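Vinylacetyl-CoA Delta-isomerase (Nitrosopumilus maritimus SCM1, PDB 6VJR) binds FAD and a [4Fe-4S] cluster and probably acts as a 4-hydroxybutyryl-CoA dehydratase and vinylacetyl-CoA isomerase. Local coordinates at residues 69-83 and 98-111. Numbering follows the deposited sequence. Where two conformers were deposited one is given.
With SF4 (iron/sulfur cluster), chain E.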
ATOM      1  N   ARG A  69     -16.148 -25.720  23.310  1.00 16.93           N
ATOM      2  CA  ARG A  69     -16.683 -24.924  22.203  1.00 16.64           C
ATOM      3  C   ARG A  69     -16.141 -25.371  20.841  1.00 14.64           C
ATOM      4  O   ARG A  69     -16.839 -25.249  19.852  1.00 14.76           O
ATOM      5  CB  ARG A  69     -16.519 -23.417  22.429  1.00 17.04           C
ATOM      6  CG  ARG A  69     -17.148 -22.562  21.339  1.00 17.27           C
ATOM      7  CD  ARG A  69     -17.136 -21.122  21.734  1.00 16.91           C
ATOM      8  NE  ARG A  69     -17.777 -20.785  23.003  1.00 18.26           N
ATOM      9  CZ  ARG A  69     -19.075 -20.755  23.248  1.00 19.62           C
ATOM     10  NH1 ARG A  69     -19.481 -20.355  24.438  1.00 23.19           N
ATOM     11  NH2 ARG A  69     -19.973 -21.055  22.326  1.00 19.78           N
ATOM     12  N   PHE A  70     -14.966 -25.990  20.792  1.00 14.57           N
ATOM     13  CA  PHE A  70     -14.468 -26.540  19.537  1.00 15.70           C
ATOM     14  C   PHE A  70     -15.297 -27.706  19.010  1.00 14.75           C
ATOM     15  O   PHE A  70     -15.206 -28.031  17.827  1.00 14.63           O
ATOM     16  CB  PHE A  70     -13.003 -26.963  19.638  1.00 15.27           C
ATOM     17  CG  PHE A  70     -12.047 -25.793  19.673  1.00 14.86           C
ATOM     18  CD1 PHE A  70     -11.793 -25.071  18.516  1.00 15.81           C
ATOM     19  CD2 PHE A  70     -11.430 -25.395  20.838  1.00 16.34           C
ATOM     20  CE1 PHE A  70     -10.887 -24.021  18.523  1.00 16.18           C
ATOM     21  CE2 PHE A  70     -10.536 -24.341  20.849  1.00 15.67           C
ATOM     22  CZ  PHE A  70     -10.244 -23.673  19.691  1.00 16.37           C
ATOM     23  N   LEU A  71     -16.158 -28.304  19.848  1.00 14.98           N
ATOM     24  CA  LEU A  71     -16.984 -29.438  19.422  1.00 16.48           C
ATOM     25  C   LEU A  71     -18.451 -29.040  19.249  1.00 15.99           C
ATOM     26  O   LEU A  71     -19.321 -29.907  19.044  1.00 18.28           O
ATOM     27  CB  LEU A  71     -16.857 -30.534  20.484  1.00 17.07           C
ATOM     28  CG  LEU A  71     -15.484 -31.201  20.615  1.00 18.65           C
ATOM     29  CD1 LEU A  71     -15.384 -32.045  21.889  1.00 19.10           C
ATOM     30  CD2 LEU A  71     -15.240 -32.026  19.387  1.00 19.31           C
ATOM     31  N   HIS A  72     -18.726 -27.753  19.430  1.00 15.68           N
ATOM     32  CA  HIS A  72     -20.089 -27.248  19.433  1.00 15.01           C
ATOM     33  C   HIS A  72     -20.560 -26.847  18.039  1.00 14.50           C
ATOM     34  O   HIS A  72     -19.869 -26.135  17.324  1.00 14.15           O
ATOM     35  CB  HIS A  72     -20.211 -26.083  20.405  1.00 16.44           C
ATOM     36  CG  HIS A  72     -21.571 -25.505  20.482  1.00 15.60           C
ATOM     37  ND1 HIS A  72     -22.660 -26.205  20.959  1.00 17.38           N
ATOM     38  CD2 HIS A  72     -21.991 -24.247  20.334  1.00 17.28           C
ATOM     39  CE1 HIS A  72     -23.710 -25.378  20.984  1.00 17.93           C
ATOM     40  NE2 HIS A  72     -23.310 -24.171  20.650  1.00 16.74           N
ATOM     41  N   ILE A  73     -21.772 -27.299  17.696  1.00 16.42           N
ATOM     42  CA  ILE A  73     -22.441 -26.951  16.454  1.00 15.06           C
ATOM     43  C   ILE A  73     -23.253 -25.675  16.754  1.00 15.61           C
ATOM     44  O   ILE A  73     -24.144 -25.646  17.599  1.00 16.60           O
ATOM     45  CB  ILE A  73     -23.329 -28.076  15.924  1.00 16.63           C
ATOM     46  CG1 ILE A  73     -22.594 -29.421  15.699  1.00 16.09           C
ATOM     47  CG2 ILE A  73     -24.065 -27.605  14.690  1.00 17.69           C
ATOM     48  CD1 ILE A  73     -21.492 -29.421  14.686  1.00 17.01           C
ATOM     49  N   ALA A  74     -22.831 -24.586  16.112  1.00 15.19           N
ATOM     50  CA  ALA A  74     -23.301 -23.244  16.466  1.00 15.76           C
ATOM     51  C   ALA A  74     -24.804 -23.119  16.265  1.00 16.14           C
ATOM     52  O   ALA A  74     -25.314 -23.445  15.210  1.00 17.24           O
ATOM     53  CB  ALA A  74     -22.570 -22.224  15.619  1.00 16.69           C
ATOM     54  N   GLU A  75     -25.487 -22.629  17.303  1.00 17.36           N
ATOM     55  CA  GLU A  75     -26.935 -22.610  17.368  1.00 17.79           C
ATOM     56  C   GLU A  75     -27.495 -21.200  17.188  1.00 18.45           C
ATOM     57  O   GLU A  75     -28.710 -21.041  17.206  1.00 19.48           O
ATOM     58  CB  GLU A  75     -27.475 -23.185  18.690  1.00 19.80           C
ATOM     59  CG  GLU A  75     -26.935 -24.568  19.020  1.00 21.41           C
ATOM     60  CD  GLU A  75     -27.468 -25.275  20.259  1.00 25.00           C
ATOM     61  OE1 GLU A  75     -28.360 -24.709  20.936  1.00 29.81           O
ATOM     62  OE2 GLU A  75     -26.971 -26.412  20.541  1.00 23.91           O
ATOM     63  N   SER A  76     -26.611 -20.213  16.958  1.00 17.88           N
ATOM     64  CA  SER A  76     -26.983 -18.807  16.960  1.00 18.41           C
ATOM     65  C   SER A  76     -25.826 -18.011  16.373  1.00 16.38           C
ATOM     66  O   SER A  76     -24.728 -18.538  16.334  1.00 16.16           O
ATOM     67  CB  SER A  76     -27.324 -18.273  18.314  1.00 18.55           C
ATOM     68  OG  SER A  76     -26.191 -18.295  19.175  1.00 18.04           O
ATOM     69  N   ALA A  77     -26.068 -16.740  16.019  1.00 16.77           N
ATOM     70  CA  ALA A  77     -24.972 -15.845  15.608  1.00 16.22           C
ATOM     71  C   ALA A  77     -24.056 -15.593  16.810  1.00 15.43           C
ATOM     72  O   ALA A  77     -22.838 -15.574  16.668  1.00 15.84           O
ATOM     73  CB  ALA A  77     -25.486 -14.573  15.005  1.00 18.55           C
ATOM     74  N   GLU A  78     -24.634 -15.542  18.016  1.00 17.16           N
ATOM     75  CA  GLU A  78     -23.843 -15.357  19.228  1.00 16.79           C
ATOM     76  C   GLU A  78     -22.811 -16.478  19.374  1.00 15.15           C
ATOM     77  O   GLU A  78     -21.651 -16.223  19.753  1.00 16.08           O
ATOM     78  CB  GLU A  78     -24.724 -15.348  20.473  1.00 20.26           C
ATOM     79  CG  GLU A  78     -23.974 -15.069  21.768  1.00 24.38           C
ATOM     80  CD  GLU A  78     -24.909 -15.058  22.974  1.00 28.55           C
ATOM     81  OE1 GLU A  78     -24.469 -14.581  24.036  1.00 35.04           O
ATOM     82  OE2 GLU A  78     -26.087 -15.511  22.869  1.00 37.10           O
ATOM     83  N   ASP A  79     -23.201 -17.726  19.043  1.00 15.20           N
ATOM     84  CA  ASP A  79     -22.298 -18.866  19.091  1.00 15.25           C
ATOM     85  C   ASP A  79     -21.115 -18.674  18.132  1.00 14.62           C
ATOM     86  O   ASP A  79     -20.002 -19.071  18.467  1.00 15.43           O
ATOM     87  CB  ASP A  79     -23.018 -20.180  18.863  1.00 16.34           C
ATOM     88  CG  ASP A  79     -23.805 -20.729  20.053  1.00 19.17           C
ATOM     89  OD1 ASP A  79     -23.720 -20.097  21.137  1.00 22.96           O
ATOM     90  OD2 ASP A  79     -24.562 -21.743  19.879  1.00 20.50           O
ATOM     91  N   LEU A  80     -21.357 -18.139  16.931  1.00 13.71           N
ATOM     92  CA  LEU A  80     -20.285 -17.840  15.986  1.00 13.71           C
ATOM     93  C   LEU A  80     -19.335 -16.782  16.526  1.00 12.57           C
ATOM     94  O   LEU A  80     -18.111 -16.888  16.410  1.00 14.30           O
ATOM     95  CB  LEU A  80     -20.912 -17.426  14.677  1.00 14.23           C
ATOM     96  CG  LEU A  80     -21.751 -18.458  13.942  1.00 13.57           C
ATOM     97  CD1 LEU A  80     -22.425 -17.831  12.728  1.00 16.62           C
ATOM     98  CD2 LEU A  80     -20.927 -19.674  13.573  1.00 15.54           C
ATOM     99  N   VAL A  81     -19.905 -15.731  17.077  1.00 14.00           N
ATOM    100  CA  VAL A  81     -19.119 -14.694  17.706  1.00 13.71           C
ATOM    101  C   VAL A  81     -18.252 -15.230  18.844  1.00 13.15           C
ATOM    102  O   VAL A  81     -17.077 -14.885  18.960  1.00 13.86           O
ATOM    103  CB  VAL A  81     -19.976 -13.522  18.172  1.00 15.02           C
ATOM    104  CG1 VAL A  81     -19.138 -12.519  18.943  1.00 16.50           C
ATOM    105  CG2 VAL A  81     -20.655 -12.863  17.003  1.00 17.27           C
ATOM    106  N   LEU A  82     -18.798 -16.099  19.674  1.00 13.64           N
ATOM    107  CA  LEU A  82     -18.033 -16.693  20.759  1.00 13.52           C
ATOM    108  C   LEU A  82     -16.871 -17.560  20.279  1.00 13.53           C
ATOM    109  O   LEU A  82     -15.824 -17.625  20.940  1.00 13.96           O
ATOM    110  CB  LEU A  82     -18.999 -17.462  21.637  1.00 15.76           C
ATOM    111  CG  LEU A  82     -19.797 -16.571  22.588  1.00 17.21           C
ATOM    112  CD1 LEU A  82     -20.956 -17.361  23.140  1.00 18.13           C
ATOM    113  CD2 LEU A  82     -18.979 -16.076  23.774  1.00 19.49           C
ATOM    114  N   GLN A  83     -17.026 -18.205  19.113  1.00 13.42           N
ATOM    115  CA  GLN A  83     -15.899 -18.929  18.512  1.00 13.70           C
ATOM    116  C   GLN A  83     -14.749 -17.933  18.297  1.00 12.69           C
ATOM    117  O   GLN A  83     -13.600 -18.229  18.662  1.00 12.95           O
ATOM    118  CB  GLN A  83     -16.194 -19.526  17.125  1.00 13.24           C
ATOM    119  CG  GLN A  83     -17.230 -20.641  17.119  1.00 14.36           C
ATOM    120  CD  GLN A  83     -17.601 -21.088  15.724  1.00 14.05           C
ATOM    121  OE1 GLN A  83     -17.455 -20.338  14.753  1.00 16.79           O
ATOM    122  NE2 GLN A  83     -18.047 -22.316  15.602  1.00 17.18           N
ATOM    123  N   PHE A  98      -3.192 -23.283  17.505  1.00 19.08           N
ATOM    124  CA  PHE A  98      -3.626 -24.217  18.535  1.00 20.78           C
ATOM    125  C   PHE A  98      -4.521 -25.303  17.900  1.00 19.28           C
ATOM    126  O   PHE A  98      -5.174 -26.050  18.599  1.00 21.43           O
ATOM    127  CB  PHE A  98      -4.251 -23.468  19.734  1.00 21.29           C
ATOM    128  CG  PHE A  98      -5.168 -22.330  19.310  1.00 19.97           C
ATOM    129  CD1 PHE A  98      -6.477 -22.591  18.932  1.00 19.93           C
ATOM    130  CD2 PHE A  98      -4.670 -21.023  19.117  1.00 19.80           C
ATOM    131  CE1 PHE A  98      -7.317 -21.545  18.529  1.00 21.11           C
ATOM    132  CE2 PHE A  98      -5.513 -20.004  18.690  1.00 19.70           C
ATOM    133  CZ  PHE A  98      -6.834 -20.268  18.403  1.00 20.86           C
ATOM    134  N   GLN A  99      -4.656 -25.278  16.569  1.00 19.31           N
ATOM    135  CA  GLN A  99      -4.985 -26.444  15.752  1.00 20.14           C
ATOM    136  C   GLN A  99      -6.453 -26.857  15.696  1.00 21.19           C
ATOM    137  O   GLN A  99      -6.849 -27.472  14.707  1.00 26.18           O
ATOM    138  CB  GLN A  99      -4.133 -27.624  16.196  1.00 20.32           C
ATOM    139  CG  GLN A  99      -2.659 -27.399  15.952  1.00 18.12           C
ATOM    140  CD  GLN A  99      -1.750 -28.048  16.965  1.00 17.95           C
ATOM    141  OE1 GLN A  99      -1.640 -29.285  17.029  1.00 19.39           O
ATOM    142  NE2 GLN A  99      -1.063 -27.218  17.754  1.00 17.89           N
ATOM    143  N   ARG A 100      -7.254 -26.623  16.733  1.00 19.56           N
ATOM    144  CA  ARG A 100      -8.539 -27.324  16.848  1.00 19.39           C
ATOM    145  C   ARG A 100      -9.689 -26.622  16.065  1.00 18.81           C
ATOM    146  O   ARG A 100     -10.821 -27.147  15.976  1.00 19.88           O
ATOM    147  CB  ARG A 100      -8.774 -27.332  18.360  1.00 23.21           C
ATOM    148  CG  ARG A 100      -9.477 -28.550  18.916  1.00 23.97           C
ATOM    149  CD  ARG A 100      -9.401 -28.690  20.422  1.00 20.53           C
ATOM    150  NE  ARG A 100     -10.520 -29.541  20.824  1.00 19.96           N
ATOM    151  CZ  ARG A 100     -10.867 -29.764  22.050  1.00 21.64           C
ATOM    152  NH1 ARG A 100     -10.250 -29.154  23.030  1.00 20.36           N
ATOM    153  NH2 ARG A 100     -11.879 -30.611  22.298  1.00 24.19           N
ATOM    154  N   CYS A 101      -9.416 -25.439  15.496  1.00 19.03           N
ATOM    155  CA  CYS A 101     -10.404 -24.663  14.739  1.00 17.02           C
ATOM    156  C   CYS A 101     -10.821 -25.458  13.499  1.00 14.55           C
ATOM    157  O   CYS A 101     -11.960 -25.362  13.071  1.00 15.61           O
ATOM    158  CB  CYS A 101      -9.886 -23.288  14.286  1.00 20.93           C
ATOM    159  SG  CYS A 101      -9.157 -22.355  15.655  1.00 25.58           S
ATOM    160  N   VAL A 102      -9.877 -26.157  12.832  1.00 16.33           N
ATOM    161  CA  VAL A 102     -10.189 -26.802  11.556  1.00 16.21           C
ATOM    162  C   VAL A 102     -11.330 -27.809  11.712  1.00 15.33           C
ATOM    163  O   VAL A 102     -12.309 -27.846  10.934  1.00 15.66           O
ATOM    164  CB  VAL A 102      -8.944 -27.479  10.954  1.00 19.81           C
ATOM    165  CG1 VAL A 102      -9.195 -27.801   9.504  1.00 20.10           C
ATOM    166  CG2 VAL A 102      -7.710 -26.622  11.083  1.00 21.40           C
ATOM    167  N   GLY A 103     -11.225 -28.623  12.766  1.00 15.11           N
ATOM    168  CA  GLY A 103     -12.245 -29.640  13.035  1.00 15.77           C
ATOM    169  C   GLY A 103     -13.595 -29.023  13.396  1.00 14.74           C
ATOM    170  O   GLY A 103     -14.658 -29.538  13.016  1.00 16.45           O
ATOM    171  N   MET A 104     -13.561 -27.916  14.154  1.00 13.85           N
ATOM    172  CA  MET A 104     -14.784 -27.205  14.507  1.00 14.34           C
ATOM    173  C   MET A 104     -15.509 -26.693  13.265  1.00 13.92           C
ATOM    174  O   MET A 104     -16.696 -26.952  13.086  1.00 14.48           O
ATOM    175  CB  MET A 104     -14.449 -26.040  15.438  1.00 14.90           C
ATOM    176  CG  MET A 104     -15.608 -25.198  15.857  1.00 14.82           C
ATOM    177  SD  MET A 104     -15.081 -23.808  16.892  1.00 16.17           S
ATOM    178  CE  MET A 104     -14.216 -22.822  15.685  1.00 15.36           C
ATOM    179  N   ASP A 105     -14.741 -26.106  12.322  1.00 13.21           N
ATOM    180  CA  ASP A 105     -15.315 -25.584  11.088  1.00 13.92           C
ATOM    181  C   ASP A 105     -15.796 -26.729  10.179  1.00 14.03           C
ATOM    182  O   ASP A 105     -16.832 -26.620   9.510  1.00 14.60           O
ATOM    183  CB  ASP A 105     -14.289 -24.629  10.495  1.00 14.33           C
ATOM    184  CG  ASP A 105     -14.036 -23.361  11.328  1.00 16.21           C
ATOM    185  OD1 ASP A 105     -14.964 -22.922  12.072  1.00 16.29           O
ATOM    186  OD2 ASP A 105     -12.943 -22.752  11.185  1.00 15.49           O
ATOM    187  N   ALA A 106     -15.027 -27.819  10.124  1.00 14.17           N
ATOM    188  CA  ALA A 106     -15.430 -29.005   9.381  1.00 15.40           C
ATOM    189  C   ALA A 106     -16.768 -29.537   9.898  1.00 14.36           C
ATOM    190  O   ALA A 106     -17.661 -29.810   9.093  1.00 15.93           O
ATOM    191  CB  ALA A 106     -14.351 -30.078   9.472  1.00 17.15           C
ATOM    192  N   MET A 107     -16.916 -29.641  11.220  1.00 14.41           N
ATOM    193  CA  MET A 107     -18.129 -30.228  11.801  1.00 14.41           C
ATOM    194  C   MET A 107     -19.339 -29.336  11.524  1.00 14.74           C
ATOM    195  O   MET A 107     -20.432 -29.811  11.216  1.00 15.48           O
ATOM    196  CB  MET A 107     -17.961 -30.532  13.290  1.00 15.80           C
ATOM    197  CG  MET A 107     -16.991 -31.699  13.426  1.00 20.19           C
ATOM    198  SD  MET A 107     -17.163 -32.685  14.893  1.00 29.16           S
ATOM    199  CE  MET A 107     -16.552 -31.380  15.940  1.00 22.93           C
ATOM    200  N   ASN A 108     -19.139 -28.027  11.696  1.00 14.30           N
ATOM    201  CA  ASN A 108     -20.209 -27.075  11.463  1.00 13.95           C
ATOM    202  C   ASN A 108     -20.673 -27.156   9.997  1.00 13.92           C
ATOM    203  O   ASN A 108     -21.854 -27.148   9.716  1.00 16.03           O
ATOM    204  CB  ASN A 108     -19.809 -25.696  11.965  1.00 14.53           C
ATOM    205  CG  ASN A 108     -20.100 -25.552  13.453  1.00 15.56           C
ATOM    206  OD1 ASN A 108     -21.171 -25.100  13.859  1.00 16.44           O
ATOM    207  ND2 ASN A 108     -19.164 -25.964  14.286  1.00 16.22           N
ATOM    208  N   SER A 109     -19.728 -27.200   9.060  0.50 14.03           N
ATOM    209  CA  SER A 109     -20.059 -27.277   7.646  0.50 13.43           C
ATOM    210  C   SER A 109     -20.727 -28.605   7.273  0.50 14.43           C
ATOM    211  O   SER A 109     -21.663 -28.659   6.456  0.50 15.57           O
ATOM    212  CB  SER A 109     -18.818 -26.960   6.809  0.50 13.79           C
ATOM    213  OG  SER A 109     -17.767 -27.909   6.948  0.50 14.49           O
ATOM    214  N   LEU A 110     -20.249 -29.700   7.864  1.00 14.87           N
ATOM    215  CA  LEU A 110     -20.866 -31.005   7.619  1.00 15.01           C
ATOM    216  C   LEU A 110     -22.278 -31.088   8.158  1.00 15.98           C
ATOM    217  O   LEU A 110     -23.097 -31.782   7.568  1.00 17.30           O
ATOM    218  CB  LEU A 110     -20.015 -32.110   8.193  1.00 16.52           C
ATOM    219  CG  LEU A 110     -18.791 -32.460   7.372  1.00 18.07           C
ATOM    220  CD1 LEU A 110     -17.828 -33.271   8.215  1.00 21.32           C
ATOM    221  CD2 LEU A 110     -19.173 -33.194   6.081  1.00 20.76           C
ATOM    222  N   HIS A 111     -22.571 -30.373   9.245  1.00 16.83           N
ATOM    223  CA  HIS A 111     -23.894 -30.485   9.831  1.00 16.16           C
ATOM    224  C   HIS A 111     -24.958 -30.053   8.816  1.00 17.02           C
ATOM    225  O   HIS A 111     -25.926 -30.776   8.563  1.00 18.14           O
ATOM    226  CB  HIS A 111     -23.959 -29.646  11.105  1.00 15.80           C
ATOM    227  CG  HIS A 111     -25.201 -29.815  11.886  1.00 16.57           C
ATOM    228  ND1 HIS A 111     -26.367 -29.176  11.534  1.00 17.07           N
ATOM    229  CD2 HIS A 111     -25.482 -30.549  12.994  1.00 17.98           C
ATOM    230  CE1 HIS A 111     -27.311 -29.494  12.440  1.00 18.34           C
ATOM    231  NE2 HIS A 111     -26.803 -30.328  13.330  1.00 18.74           N
TER
HETATM  232 FE1  SF4 E 601      -6.260 -22.031  11.729  0.30 54.23          FE
HETATM  233 FE2  SF4 E 601      -5.398 -20.156  13.543  1.00 67.50          FE
HETATM  234 FE3  SF4 E 601      -4.603 -22.622  13.775  1.00 37.28          FE
HETATM  235 FE4  SF4 E 601      -7.109 -21.976  14.478  1.00 41.57          FE
HETATM  236  S1  SF4 E 601      -5.230 -21.366  15.532  1.00 32.64           S
HETATM  237  S2  SF4 E 601      -6.456 -23.818  13.173  1.00 38.65           S
HETATM  238  S3  SF4 E 601      -7.583 -20.422  12.806  1.00 50.85           S
HETATM  239  S4  SF4 E 601      -4.181 -21.295  11.974  1.00 58.18           S
HETATM  240  O   HOH W   1     -17.549 -23.289  12.841  1.00 17.61           O
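Phe70 CG lies beside the backbone N (chi1 -73°), which sends the ring against Arg100 and Cys101, while Met104 CG, opposite its own N (chi1 179°), passes against Phe70 O and carries SD to the same ring. The turn 69-74, leading into helix 77-94, packs here on helix 101-121, in the N-terminal part of a 4-hydroxyphenylacetate 3-hydroxylase-type flavoprotein, where Cys101 SG binds iron FE4 of the [4Fe-4S] cluster at 2.4 Å; segments 77-83 and 101-111 run nearly antiparallel, 162° between axes. Arg100 CB sits over the Phe70 ring face, 3.8 Å from the centroid, a CH-pi contact; Phe70 CB lies over one face of the guanidinium, whose plane is nearly parallel to the ring and whose NH1 is bonded to Thr45. Cys101 SG meets the ring at its edge, and Met104 SD approaches obliquely as a Met-aromatic contact. At the ring's far end Phe70 CZ touches Phe98 CE1 at 3.8 Å; the two side chains cross nearly at right angles, and the Phe98 ring lies with one face over cluster sulfur S1. Phe70 is thus a second-shell neighbour of the cluster.

One turn on, the Asn108 amide reads the loop backbone: ND2 donates to His72 O in a nearly straight bond (3.1 Å), and OD1 accepts from Ala74 N at 2.8 Å, in the carbonyl plane. The second ND2 hydrogen goes to Met104 O, fixing the amide's rotation. A leucine here would probably leave His72 O and Ala74 N without these partners, and this side of the turn less firmly tied to the helix. A water accepts from Gln83 NE2 and donates to Asp105 OD1; Gln83 OE1 is hydrogen-bonded to Arg291, and Asp105 OD2 to ND1 of His289, an iron(III) ligand. Beyond Asn108, Ile73 CG2 rests over the His111 ring face, 3.9 Å from its centroid.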